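Local coordinates for protein acetylene hydratase Ahy (Pelobacter acetylenicus, PDB 2E7Z) that catalyses the hydration of acetylene to acetaldehyde, using a tungsten-bis(molybdopterin guanine dinucleotide) cofactor and a [4Fe-4S] cluster, at residues H3-S8 and N476-V481; V14-V19 and I30-P35; W459-V464 and Q480-A485. One frame throughout, in Å; residues are numbered along the deposited sequence.

Interaction 1 (H3-S8 and N476-V481). With SF4 (iron/sulfur cluster), chain D.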
loop_
_atom_site.group_PDB
_atom_site.type_symbol
_atom_site.label_atom_id
_atom_site.label_comp_id
_atom_site.label_asym_id
_atom_site.label_seq_id
_atom_site.Cartn_x
_atom_site.Cartn_y
_atom_site.Cartn_z
ATOM N N HIS A 3 11.824 23.688 0.511
ATOM C CA HIS A 3 11.612 22.384 1.173
ATOM C C HIS A 3 10.465 21.684 0.441
ATOM O O HIS A 3 9.430 22.300 0.133
ATOM C CB HIS A 3 11.384 22.489 2.695
ATOM C CG HIS A 3 10.149 23.232 3.106
ATOM N ND1 HIS A 3 8.937 22.614 3.343
ATOM C CD2 HIS A 3 9.959 24.546 3.379
ATOM C CE1 HIS A 3 8.047 23.518 3.718
ATOM N NE2 HIS A 3 8.639 24.698 3.741
ATOM N N VAL A 4 10.675 20.404 0.120
ATOM C CA VAL A 4 9.736 19.666 -0.730
ATOM C C VAL A 4 9.547 18.284 -0.124
ATOM O O VAL A 4 10.535 17.654 0.286
ATOM C CB VAL A 4 10.264 19.567 -2.201
ATOM C CG1 VAL A 4 9.177 19.069 -3.131
ATOM C CG2 VAL A 4 10.789 20.925 -2.674
ATOM N N VAL A 5 8.296 17.820 -0.062
ATOM C CA VAL A 5 8.059 16.428 0.294
ATOM C C VAL A 5 8.382 15.540 -0.933
ATOM O O VAL A 5 7.743 15.668 -1.990
ATOM C CB VAL A 5 6.607 16.214 0.769
ATOM C CG1 VAL A 5 6.350 14.723 0.957
ATOM C CG2 VAL A 5 6.339 17.015 2.058
ATOM N N CYS A 6 9.386 14.673 -0.819
ATOM C CA CYS A 6 9.699 13.823 -1.935
ATOM C C CYS A 6 8.571 12.808 -2.091
ATOM O O CYS A 6 8.194 12.148 -1.115
ATOM C CB CYS A 6 11.013 13.122 -1.651
ATOM S SG CYS A 6 11.444 11.927 -2.927
ATOM N N GLN A 7 8.034 12.705 -3.307
ATOM C CA GLN A 7 6.992 11.716 -3.595
ATOM C C GLN A 7 7.498 10.705 -4.616
ATOM O O GLN A 7 6.712 10.102 -5.357
ATOM C CB GLN A 7 5.716 12.420 -4.053
ATOM C CG GLN A 7 5.121 13.278 -2.914
ATOM C CD GLN A 7 4.509 14.593 -3.378
ATOM O OE1 GLN A 7 3.476 14.611 -4.071
ATOM N NE2 GLN A 7 5.097 15.706 -2.943
ATOM N N SER A 8 8.815 10.507 -4.638
ATOM C CA SER A 8 9.378 9.448 -5.468
ATOM C C SER A 8 9.164 8.072 -4.834
ATOM O O SER A 8 9.261 7.058 -5.513
ATOM C CB SER A 8 10.856 9.701 -5.776
ATOM O OG SER A 8 11.009 10.642 -6.834
ATOM N N ASN A 476 3.576 17.320 6.860
ATOM C CA ASN A 476 4.682 18.139 6.341
ATOM C C ASN A 476 4.241 18.954 5.136
ATOM O O ASN A 476 3.599 18.434 4.231
ATOM C CB ASN A 476 5.872 17.257 5.938
ATOM C CG ASN A 476 6.538 16.592 7.135
ATOM O OD1 ASN A 476 6.889 15.411 7.098
ATOM N ND2 ASN A 476 6.674 17.335 8.209
ATOM N N THR A 477 4.597 20.229 5.119
ATOM C CA THR A 477 4.353 21.043 3.932
ATOM C C THR A 477 5.372 20.757 2.824
ATOM O O THR A 477 6.529 20.442 3.100
ATOM C CB THR A 477 4.381 22.539 4.300
ATOM O OG1 THR A 477 5.644 22.829 4.926
ATOM C CG2 THR A 477 3.250 22.873 5.262
ATOM N N SER A 478 4.906 20.874 1.584
ATOM C CA SER A 478 5.738 20.740 0.410
ATOM C C SER A 478 5.593 21.967 -0.468
ATOM O O SER A 478 4.495 22.286 -0.911
ATOM C CB SER A 478 5.325 19.506 -0.378
ATOM O OG SER A 478 6.303 19.248 -1.358
ATOM N N GLN A 479 6.698 22.653 -0.734
ATOM C CA GLN A 479 6.662 23.801 -1.627
ATOM C C GLN A 479 6.749 23.379 -3.068
ATOM O O GLN A 479 7.429 22.381 -3.392
ATOM C CB GLN A 479 7.806 24.747 -1.276
ATOM C CG GLN A 479 7.739 25.287 0.151
ATOM C CD GLN A 479 8.795 26.334 0.368
ATOM O OE1 GLN A 479 9.985 26.035 0.404
ATOM N NE2 GLN A 479 8.367 27.581 0.436
ATOM N N GLN A 480 6.091 24.160 -3.929
ATOM C CA GLN A 480 6.211 23.999 -5.370
ATOM C C GLN A 480 7.560 24.528 -5.871
ATOM O O GLN A 480 7.890 25.692 -5.621
ATOM C CB GLN A 480 5.103 24.765 -6.046
ATOM C CG GLN A 480 5.027 24.546 -7.529
ATOM C CD GLN A 480 3.818 25.182 -8.167
ATOM O OE1 GLN A 480 2.983 25.793 -7.487
ATOM N NE2 GLN A 480 3.694 25.017 -9.468
ATOM N N VAL A 481 8.315 23.712 -6.605
ATOM C CA VAL A 481 9.610 24.169 -7.109
ATOM C C VAL A 481 9.480 24.905 -8.445
ATOM O O VAL A 481 10.029 26.007 -8.631
ATOM C CB VAL A 481 10.639 23.016 -7.173
ATOM C CG1 VAL A 481 12.001 23.565 -7.579
ATOM C CG2 VAL A 481 10.743 22.330 -5.818
HETATM FE FE1 SF4 D . 14.018 8.218 -1.323
HETATM FE FE2 SF4 D . 12.137 10.102 -1.701
HETATM FE FE3 SF4 D . 12.736 9.263 0.802
HETATM FE FE4 SF4 D . 11.395 7.656 -0.872
HETATM S S1 SF4 D . 10.615 9.609 -0.056
HETATM S S2 SF4 D . 13.174 7.045 0.494
HETATM S S3 SF4 D . 12.329 8.206 -2.917
HETATM S S4 SF4 D . 14.171 10.366 -0.633
HETATM O O HOH W 1 5.324 18.587 -3.786
#

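Interaction 2 (V14-V19 and I30-P35)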
loop_
_atom_site.group_PDB
_atom_site.type_symbol
_atom_site.label_atom_id
_atom_site.label_comp_id
_atom_site.label_asym_id
_atom_site.label_seq_id
_atom_site.Cartn_x
_atom_site.Cartn_y
_atom_site.Cartn_z
ATOM N N VAL A 14 11.260 14.723 3.635
ATOM C CA VAL A 14 11.323 16.116 3.210
ATOM C C VAL A 14 12.753 16.442 2.796
ATOM O O VAL A 14 13.693 16.248 3.580
ATOM C CB VAL A 14 10.805 17.068 4.296
ATOM C CG1 VAL A 14 10.838 18.541 3.804
ATOM C CG2 VAL A 14 9.381 16.661 4.696
ATOM N N VAL A 15 12.900 16.903 1.556
ATOM C CA VAL A 15 14.194 17.188 0.959
ATOM C C VAL A 15 14.276 18.674 0.631
ATOM O O VAL A 15 13.309 19.425 0.816
ATOM C CB VAL A 15 14.441 16.310 -0.327
ATOM C CG1 VAL A 15 14.403 14.813 -0.004
ATOM C CG2 VAL A 15 13.420 16.614 -1.414
ATOM N N GLU A 16 15.439 19.104 0.161
ATOM C CA GLU A 16 15.584 20.462 -0.319
ATOM C C GLU A 16 15.782 20.409 -1.829
ATOM O O GLU A 16 16.364 19.459 -2.350
ATOM C CB GLU A 16 16.722 21.188 0.403
ATOM C CG GLU A 16 16.278 21.727 1.774
ATOM C CD GLU A 16 17.345 22.541 2.487
ATOM O OE1 GLU A 16 18.536 22.308 2.208
ATOM O OE2 GLU A 16 16.984 23.405 3.334
ATOM N N ALA A 17 15.238 21.398 -2.530
ATOM C CA ALA A 17 15.394 21.479 -3.979
ATOM C C ALA A 17 15.729 22.886 -4.379
ATOM O O ALA A 17 15.286 23.851 -3.748
ATOM C CB ALA A 17 14.120 21.042 -4.690
ATOM N N GLU A 18 16.498 22.991 -5.454
ATOM C CA GLU A 18 16.847 24.281 -6.008
ATOM C C GLU A 18 17.005 24.175 -7.516
ATOM O O GLU A 18 17.616 23.233 -8.021
ATOM C CB GLU A 18 18.160 24.763 -5.404
ATOM C CG GLU A 18 18.458 26.205 -5.725
ATOM C CD GLU A 18 19.763 26.683 -5.123
ATOM O OE1 GLU A 18 20.609 25.832 -4.737
ATOM O OE2 GLU A 18 19.937 27.920 -5.043
ATOM N N VAL A 19 16.445 25.148 -8.227
ATOM C CA VAL A 19 16.617 25.240 -9.672
ATOM C C VAL A 19 17.968 25.876 -9.964
ATOM O O VAL A 19 18.259 26.972 -9.490
ATOM C CB VAL A 19 15.511 26.089 -10.310
ATOM C CG1 VAL A 19 15.603 26.053 -11.816
ATOM C CG2 VAL A 19 14.149 25.584 -9.873
ATOM N N ILE A 30 17.693 17.561 3.292
ATOM C CA ILE A 30 17.411 18.851 3.894
ATOM C C ILE A 30 18.569 19.264 4.812
ATOM O O ILE A 30 19.012 18.498 5.671
ATOM C CB ILE A 30 16.033 18.844 4.591
ATOM C CG1 ILE A 30 15.629 20.273 4.980
ATOM C CG2 ILE A 30 16.008 17.878 5.771
ATOM C CD1 ILE A 30 14.142 20.457 5.046
ATOM N N SER A 31 19.057 20.482 4.600
ATOM C CA SER A 31 20.232 20.988 5.329
ATOM C C SER A 31 19.890 21.575 6.701
ATOM O O SER A 31 20.785 21.829 7.516
ATOM C CB SER A 31 20.985 22.025 4.481
ATOM O OG SER A 31 20.143 23.129 4.175
ATOM N N GLU A 32 18.607 21.816 6.944
ATOM C CA GLU A 32 18.121 22.318 8.218
ATOM C C GLU A 32 17.592 21.178 9.073
ATOM O O GLU A 32 17.191 20.146 8.532
ATOM C CB GLU A 32 16.992 23.332 7.995
ATOM C CG GLU A 32 17.426 24.554 7.209
ATOM C CD GLU A 32 18.298 25.485 8.020
ATOM O OE1 GLU A 32 18.251 25.426 9.273
ATOM O OE2 GLU A 32 19.034 26.280 7.401
ATOM N N PRO A 33 17.573 21.355 10.405
ATOM C CA PRO A 33 17.000 20.332 11.281
ATOM C C PRO A 33 15.480 20.221 11.097
ATOM O O PRO A 33 14.727 21.086 11.544
ATOM C CB PRO A 33 17.376 20.816 12.683
ATOM C CG PRO A 33 17.587 22.316 12.516
ATOM C CD PRO A 33 18.129 22.505 11.157
ATOM N N HIS A 34 15.049 19.160 10.427
ATOM C CA HIS A 34 13.630 18.973 10.131
ATOM C C HIS A 34 12.925 18.229 11.277
ATOM O O HIS A 34 13.521 17.317 11.889
ATOM C CB HIS A 34 13.446 18.230 8.810
ATOM C CG HIS A 34 12.031 18.242 8.307
ATOM N ND1 HIS A 34 11.117 17.276 8.656
ATOM C CD2 HIS A 34 11.370 19.115 7.508
ATOM C CE1 HIS A 34 9.952 17.544 8.090
ATOM N NE2 HIS A 34 10.079 18.659 7.391
ATOM N N PRO A 35 11.677 18.620 11.600
ATOM C CA PRO A 35 10.962 17.991 12.724
ATOM C C PRO A 35 10.721 16.491 12.594
ATOM O O PRO A 35 10.585 15.816 13.616
ATOM C CB PRO A 35 9.623 18.735 12.759
ATOM C CG PRO A 35 9.914 20.045 12.122
ATOM C CD PRO A 35 10.898 19.736 11.030
HETATM O O HOH W 2 16.069 15.122 3.426
HETATM O O HOH W 3 18.167 25.992 4.044
#

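Interaction 3 (W459-V464 and Q480-A485). With MGD (2-amino-5,6-dimercapto-7-methyl-3,7,8a,9-tetrahydro-8-oxa-1,3,9,10-tetraaza-anthracen-4-one guanosine dinucleotide), chain E.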
loop_
_atom_site.group_PDB
_atom_site.type_symbol
_atom_site.label_atom_id
_atom_site.label_comp_id
_atom_site.label_asym_id
_atom_site.label_seq_id
_atom_site.Cartn_x
_atom_site.Cartn_y
_atom_site.Cartn_z
ATOM N N TRP A 459 5.931 15.715 -8.525
ATOM C CA TRP A 459 6.108 16.259 -7.179
ATOM C C TRP A 459 7.006 17.502 -7.079
ATOM O O TRP A 459 6.935 18.219 -6.090
ATOM C CB TRP A 459 6.537 15.164 -6.188
ATOM C CG TRP A 459 7.887 14.541 -6.366
ATOM C CD1 TRP A 459 8.163 13.360 -6.996
ATOM C CD2 TRP A 459 9.124 14.991 -5.786
ATOM N NE1 TRP A 459 9.528 13.079 -6.889
ATOM C CE2 TRP A 459 10.123 14.061 -6.142
ATOM C CE3 TRP A 459 9.481 16.094 -4.996
ATOM C CZ2 TRP A 459 11.454 14.207 -5.731
ATOM C CZ3 TRP A 459 10.790 16.219 -4.582
ATOM C CH2 TRP A 459 11.757 15.289 -4.953
ATOM N N LEU A 460 7.859 17.743 -8.071
ATOM C CA LEU A 460 8.689 18.958 -8.086
ATOM C C LEU A 460 7.909 20.139 -8.692
ATOM O O LEU A 460 8.461 21.234 -8.854
ATOM C CB LEU A 460 10.011 18.707 -8.863
ATOM C CG LEU A 460 11.019 17.841 -8.100
ATOM C CD1 LEU A 460 12.134 17.389 -9.081
ATOM C CD2 LEU A 460 11.618 18.611 -6.926
ATOM N N GLU A 461 6.634 19.906 -9.035
ATOM C CA GLU A 461 5.824 20.894 -9.739
ATOM C C GLU A 461 4.556 21.274 -8.988
ATOM O O GLU A 461 3.625 21.856 -9.581
ATOM C CB GLU A 461 5.419 20.366 -11.119
ATOM C CG GLU A 461 6.599 19.942 -12.006
ATOM C CD GLU A 461 6.160 19.193 -13.261
ATOM O OE1 GLU A 461 5.028 18.632 -13.287
ATOM O OE2 GLU A 461 6.962 19.173 -14.219
ATOM N N ARG A 462 4.486 20.959 -7.694
ATOM C CA ARG A 462 3.233 21.176 -6.981
ATOM C C ARG A 462 3.409 21.445 -5.496
ATOM O O ARG A 462 4.286 20.861 -4.855
ATOM C CB ARG A 462 2.313 19.959 -7.177
ATOM C CG ARG A 462 2.856 18.631 -6.572
ATOM C CD ARG A 462 2.009 17.470 -7.048
ATOM N NE ARG A 462 2.492 16.182 -6.553
ATOM C CZ ARG A 462 2.530 15.070 -7.294
ATOM N NH1 ARG A 462 2.966 13.936 -6.765
ATOM N NH2 ARG A 462 2.094 15.082 -8.556
ATOM N N PRO A 463 2.527 22.279 -4.933
ATOM C CA PRO A 463 2.479 22.391 -3.474
ATOM C C PRO A 463 1.684 21.208 -2.914
ATOM O O PRO A 463 0.832 20.659 -3.622
ATOM C CB PRO A 463 1.683 23.666 -3.265
ATOM C CG PRO A 463 0.708 23.681 -4.409
ATOM C CD PRO A 463 1.472 23.086 -5.586
ATOM N N VAL A 464 1.941 20.843 -1.671
ATOM C CA VAL A 464 1.132 19.828 -0.983
ATOM C C VAL A 464 0.960 20.194 0.480
ATOM O O VAL A 464 1.925 20.561 1.152
ATOM C CB VAL A 464 1.799 18.412 -1.040
ATOM C CG1 VAL A 464 0.933 17.377 -0.307
ATOM C CG2 VAL A 464 2.024 17.957 -2.466
ATOM N N GLN A 480 6.091 24.160 -3.929
ATOM C CA GLN A 480 6.211 23.999 -5.370
ATOM C C GLN A 480 7.560 24.528 -5.871
ATOM O O GLN A 480 7.890 25.692 -5.621
ATOM C CB GLN A 480 5.103 24.765 -6.046
ATOM C CG GLN A 480 5.027 24.546 -7.529
ATOM C CD GLN A 480 3.818 25.182 -8.167
ATOM O OE1 GLN A 480 2.983 25.793 -7.487
ATOM N NE2 GLN A 480 3.694 25.017 -9.468
ATOM N N VAL A 481 8.315 23.712 -6.605
ATOM C CA VAL A 481 9.610 24.169 -7.109
ATOM C C VAL A 481 9.480 24.905 -8.445
ATOM O O VAL A 481 10.029 26.007 -8.631
ATOM C CB VAL A 481 10.639 23.016 -7.173
ATOM C CG1 VAL A 481 12.001 23.565 -7.579
ATOM C CG2 VAL A 481 10.743 22.330 -5.818
ATOM N N VAL A 482 8.778 24.289 -9.389
ATOM C CA VAL A 482 8.566 24.867 -10.728
ATOM C C VAL A 482 7.121 24.688 -11.174
ATOM O O VAL A 482 6.357 23.925 -10.577
ATOM C CB VAL A 482 9.531 24.267 -11.818
ATOM C CG1 VAL A 482 11.007 24.543 -11.508
ATOM C CG2 VAL A 482 9.284 22.764 -12.003
ATOM N N GLU A 483 6.721 25.412 -12.204
ATOM C CA GLU A 483 5.437 25.196 -12.846
ATOM C C GLU A 483 5.494 23.853 -13.573
ATOM O O GLU A 483 6.563 23.442 -14.036
ATOM C CB GLU A 483 5.159 26.323 -13.854
ATOM C CG GLU A 483 4.848 27.686 -13.208
ATOM C CD GLU A 483 3.529 27.734 -12.431
ATOM O OE1 GLU A 483 2.601 26.941 -12.725
ATOM O OE2 GLU A 483 3.415 28.590 -11.521
ATOM N N PRO A 484 4.348 23.167 -13.697
ATOM C CA PRO A 484 4.380 21.901 -14.431
ATOM C C PRO A 484 4.807 22.066 -15.888
ATOM O O PRO A 484 4.451 23.041 -16.556
ATOM C CB PRO A 484 2.940 21.390 -14.364
ATOM C CG PRO A 484 2.129 22.438 -13.686
ATOM C CD PRO A 484 3.022 23.492 -13.139
ATOM N N ALA A 485 5.539 21.079 -16.375
ATOM C CA ALA A 485 5.984 21.083 -17.777
ATOM C C ALA A 485 4.820 20.846 -18.733
ATOM O O ALA A 485 3.822 20.205 -18.391
ATOM C CB ALA A 485 7.070 20.053 -17.992
HETATM P PB MGD E . 2.406 1.378 -9.596
HETATM O O1B MGD E . 1.510 0.183 -9.810
HETATM O O2B MGD E . 3.820 1.336 -10.047
HETATM O O3B MGD E . 2.465 1.792 -8.048
HETATM O O3A MGD E . 1.036 0.844 -6.213
HETATM P PA MGD E . 1.318 2.219 -7.007
HETATM O O1A MGD E . 1.961 3.251 -6.130
HETATM O O2A MGD E . 0.038 2.535 -7.721
HETATM O "O5'" MGD E . 1.658 2.616 -10.309
HETATM C "C5'" MGD E . 2.016 3.939 -9.947
HETATM C "C4'" MGD E . 1.812 4.786 -11.187
HETATM O "O4'" MGD E . 1.868 6.160 -10.775
HETATM C "C3'" MGD E . 2.940 4.663 -12.207
HETATM O "O3'" MGD E . 2.380 4.286 -13.476
HETATM C "C2'" MGD E . 3.626 6.044 -12.270
HETATM O "O2'" MGD E . 4.118 6.457 -13.561
HETATM C "C1'" MGD E . 2.505 6.939 -11.814
HETATM N N9 MGD E . 2.895 8.189 -11.144
HETATM C C8 MGD E . 3.912 8.377 -10.268
HETATM N N7 MGD E . 3.899 9.629 -9.783
HETATM C C5 MGD E . 2.808 10.234 -10.302
HETATM C C6 MGD E . 2.184 11.543 -10.214
HETATM O O6 MGD E . 2.660 12.442 -9.490
HETATM N N1 MGD E . 1.053 11.710 -10.920
HETATM C C2 MGD E . 0.528 10.818 -11.754
HETATM N N2 MGD E . -0.628 11.125 -12.411
HETATM N N3 MGD E . 1.051 9.603 -11.889
HETATM C C4 MGD E . 2.159 9.287 -11.188
HETATM C C10 MGD E . 1.873 0.537 -5.098
HETATM C C11 MGD E . 1.185 -0.572 -4.330
HETATM O O11 MGD E . 1.227 -1.714 -5.184
HETATM C C12 MGD E . 1.912 -0.837 -3.035
HETATM S S12 MGD E . 2.201 0.482 -1.985
HETATM C C13 MGD E . 2.270 -2.084 -2.686
HETATM S S13 MGD E . 3.201 -2.405 -1.297
HETATM C C14 MGD E . 1.905 -3.291 -3.494
HETATM N N15 MGD E . 3.059 -3.882 -4.153
HETATM C C16 MGD E . 2.749 -4.914 -4.990
HETATM C C17 MGD E . 3.625 -6.066 -5.242
HETATM O O17 MGD E . 4.732 -6.159 -4.667
HETATM N N18 MGD E . 3.186 -7.011 -6.098
HETATM C C19 MGD E . 1.987 -6.947 -6.729
HETATM N N19 MGD E . 1.608 -7.923 -7.581
HETATM N N20 MGD E . 1.155 -5.911 -6.561
HETATM C C21 MGD E . 1.470 -4.915 -5.723
HETATM N N22 MGD E . 0.612 -3.907 -5.545
HETATM C C23 MGD E . 0.825 -2.907 -4.519
HETATM O O HOH W 4 7.423 20.968 -5.804
#

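Interaction 1 (H3-S8 and N476-V481)
His3 and Gln479 grip each other twice. Gln479 N donates to His3 O, and His3 N returns a bond to Gln479 OE1 at 3.0 Å, in the amide plane on a lone pair. Gln479 CG lies over one face of the imidazole, 3.9 Å from the His3 ring centroid, in a CH-pi contact. Amide and ring planes are stacked, 19° apart. His3 ND1 makes a weak bond to Thr477 O. Gln532 holds both side chains, its O bonding His3 NE2 and its OE1 bonding Gln479 NE2. Val5 N donates to Ser478 OG at 2.8 Å. Ser478 OG is anti to its backbone N (chi1 -169°), which sets it at Val5 N. The same hydroxyl gives its proton to water 1, which also accepts from Gln7 NE2. Val4 CG2 presses on Val481 CG2 at 3.4 Å, a tight carbon pair. Strand 2-5 is an edge strand of the small antiparallel sheet 2-5, 14-19, 25-29 beside the iron-sulfur cluster. The end-to-end directions of residues 3-7 and 476-481 are 97° apart. Just past the strand, Cys6 SG binds FE2 of the cluster at 2.3 Å. Ser8 N donates to that sulfur. Gln7 NE2 also bonds Val5 O at 2.8 Å.

Interaction 2 (V14-V19 and I30-P35)
The His34 ring lies under Val14 on one face and against its own neighbour Pro35 on the other. Val14 CB is 3.9 Å from the His34 ring centroid and sits over the face, offset toward the rim, as a CH-pi contact. Val14 CG2 comes to 3.4 Å from His34 NE2. Pro35 CD covers the opposite face, also toward the rim. His34 ND1 is engaged by the backbone N atoms of Thr36 and Thr37.

The carboxylate of Glu16 is the second flat group. Its OE1 takes two bonds from Ser31. Ser31 OG donates to Glu16 OE1 at 2.7 Å on the syn side, 20° out of the carboxylate plane. Ser31 N donates to Glu16 OE1 at 3.1 Å from above the plane. Lys1 NZ forms a salt bridge to the same oxygen, which probably stabilises its negative charge. Glu16 OE2 accepts from water 3, which makes a weak bond to Glu32 OE2.

Between these two sites the side chains pack through carbon. Glu16 CG packs on Ile30 CG1 at 3.6 Å, and the two side chains cross at about a right angle. Ile30 CD1 reaches Val14 CG1 at 4.0 Å. Water 2 bridges the backbones, donating to Val14 O and accepting from Ile30 N.

Strand 14-19 is the middle strand of a three-stranded antiparallel sheet. It pairs with strand 2-5 on one side and strand 25-29 on the other. Residues 30-35 leave the end of strand 25-29 and curl back past Val14. Val14 also touches His3 and Val5 of strand 2-5, and His34 touches Asn476 of strand 474-476 and Thr536 of strand 536-538.

Interaction 3 (W459-V464 and Q480-A485)
Leu460 O faces the backbone of the 480-485 loop and takes two N-H groups. Val482 N donates to Leu460 O at 3.1 Å in the carbonyl plane, and Val481 N adds a weak bond. Both segments are loops, one before and one after strand 474-476, in the molybdopterin oxidoreductase fold of the DMSO reductase family. Glu461 CA makes a CA-H...O contact with Val482 O. Val481 N also donates to water 4.

The Glu461 side chain, extended beyond CG, crosses Pro484 obliquely. Glu461 CD lies 3.4 Å from Pro484 CA, and OE2 accepts a weak bond from Ala485 N. Arg53 and Arg58 form salt bridges with the same oxygen, which probably balance its charge. Gln480 CG, anti to the backbone N (chi1 -173°), lies 3.6 Å from Arg462 N. Gln480 NE2 hydrogen-bonds Val482 O from above the carbonyl plane. Pro463 CD lies beside Gln480 OE1.

The Arg462 guanidinium reaches the cofactor on a chain extended from CG to NE. One guanidinium face has Trp459 N over its centre. Asp457 bonds Arg462 NH2 by a salt bridge, and Gln7 OE1 accepts from Arg462 NH1. Arg462 NH2 and NH1 both donate to MGD O6, at 2.9 and 3.1 Å.

Interactions 1 and 2 are built on one sheet: Val4 O meets Val15 N at 2.8 Å, probably a hydrogen bond. The centres of interactions 1 and 2 are about 9 Å apart. Asn476 of interaction 1 also packs on His34 and Val14. Interactions 1 and 3 share Gln480 and Val481, with centres about 8 Å apart. Ser8 OG lies 2.9 Å from Trp459 NE1, probably a hydrogen bond. With the Gln7-Arg462 bond, it joins the cluster-binding turn after Cys6 to the loop that holds the guanine of one MGD. Interactions 2 and 3, centres about 15 Å apart, meet by packing: Val19 on Val481 and Val482, and Val15 on Trp459.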